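Local coordinates for putative lipoprotein (Pectobacterium atrosepticum SCRI1043, PDB 3BDU) that is of unknown function but belongs to the DUF903 family of small bacterial lipoproteins, probably tethered to the cell membrane by an N-terminal lipid, here without its signal segment, at the interface of chains A and B. Numbering follows the deposited sequence. Chains: chain A/B, Putative lipoprotein.

The interface of chains A and B. Residues chain A 20-22; chain B 24, 26-27, 41.
The loop after strand 14-18 of chain A, with the start of strand 22-23, meets the end of strand 22-24 of chain B and the turn following it, which B:Gln41 of strand 39-42 backs from within chain B. A:Lys20 reaches across with CG anti to its backbone N (chi1 -168°), bends at chi3 and places its amino group NZ between two carboxylates. A:Lys20 NZ gives a salt-bridged hydrogen bond of 2.6 Å to B:Asp24 OD2, on the syn lone pair, the two side chains approaching from opposite directions. A:Lys20 NZ gives a second, 2.8 Å long, to B:Glu26 OE1 on the anti lone pair, and here the side chains run roughly perpendicular. Chain B fixes the aspartate from behind: the amide NE2 of B:Gln41 donates to B:Asp24 OD2 (2.9 Å), tilted out of the carboxylate plane, while the backbone N of B:Glu26 holds OD1. B:Gln41 is itself oriented by the hydroxyl OG1 of B:Thr27, 2.6 Å from B:Gln41 OE1 and on a lone pair in the carbonyl plane. A:Lys22 lies alongside B:Glu26, A:Lys22 CD 3.6 Å from the carboxylate carbon B:Glu26 CD, but its doubly bent chain turns A:Lys22 NZ back to the carbonyl O of A:Lys20 (2.8 Å). Methyl CG2 of B:Thr27 rests 3.4 Å from A:Pro21 O. The contact is not exactly two-fold and may reflect crystal packing; in this patch the loop that follows strand 22-24 of chain B reaches against the flank of chain A beside strand 22-23.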
# COMPACT_ATOMS: atom_id res chain seq x y z
N LYS A 20 -18.07 16.96 5.43
CA LYS A 20 -16.80 16.47 4.91
C LYS A 20 -16.62 14.96 4.99
O LYS A 20 -16.73 14.37 6.05
CB LYS A 20 -15.62 17.13 5.65
CG LYS A 20 -14.27 16.87 4.96
CD LYS A 20 -13.10 17.63 5.58
CE LYS A 20 -12.54 16.90 6.79
NZ LYS A 20 -11.30 17.56 7.28
N PRO A 21 -16.35 14.33 3.84
CA PRO A 21 -16.16 12.88 3.86
C PRO A 21 -14.89 12.62 4.67
O PRO A 21 -13.95 13.42 4.62
CB PRO A 21 -15.98 12.53 2.38
CG PRO A 21 -16.83 13.58 1.69
CD PRO A 21 -16.47 14.83 2.46
N LYS A 22 -14.87 11.54 5.42
CA LYS A 22 -13.71 11.20 6.24
C LYS A 22 -13.48 9.70 6.25
O LYS A 22 -14.41 8.91 6.03
CB LYS A 22 -13.93 11.67 7.68
CG LYS A 22 -14.17 13.18 7.82
CD LYS A 22 -14.52 13.56 9.25
CE LYS A 22 -16.03 13.53 9.48
NZ LYS A 22 -16.69 14.71 8.85
N ASP B 24 -4.52 15.94 5.20
CA ASP B 24 -5.61 16.14 6.15
C ASP B 24 -5.72 14.75 6.78
O ASP B 24 -6.12 13.80 6.11
CB ASP B 24 -6.90 16.47 5.39
CG ASP B 24 -8.12 16.58 6.30
OD1 ASP B 24 -8.12 15.99 7.40
OD2 ASP B 24 -9.10 17.24 5.90
N GLU B 26 -7.87 13.51 8.55
CA GLU B 26 -9.22 12.96 8.57
C GLU B 26 -9.54 12.24 7.27
O GLU B 26 -10.33 11.29 7.26
CB GLU B 26 -10.27 14.06 8.79
CG GLU B 26 -10.40 14.54 10.23
CD GLU B 26 -11.65 15.40 10.47
OE1 GLU B 26 -11.91 16.32 9.67
OE2 GLU B 26 -12.36 15.15 11.47
N THR B 27 -8.93 12.69 6.18
CA THR B 27 -9.17 12.12 4.86
C THR B 27 -8.01 11.30 4.29
O THR B 27 -8.21 10.41 3.47
CB THR B 27 -9.48 13.22 3.84
OG1 THR B 27 -8.30 14.01 3.61
CG2 THR B 27 -10.59 14.13 4.37
N GLN B 41 -9.03 19.04 -2.09
CA GLN B 41 -8.29 17.91 -1.58
C GLN B 41 -8.04 16.98 -2.75
O GLN B 41 -8.91 16.79 -3.60
CB GLN B 41 -9.06 17.20 -0.47
CG GLN B 41 -9.13 18.06 0.78
CD GLN B 41 -9.15 17.25 2.05
OE1 GLN B 41 -8.67 16.11 2.09
NE2 GLN B 41 -9.69 17.83 3.12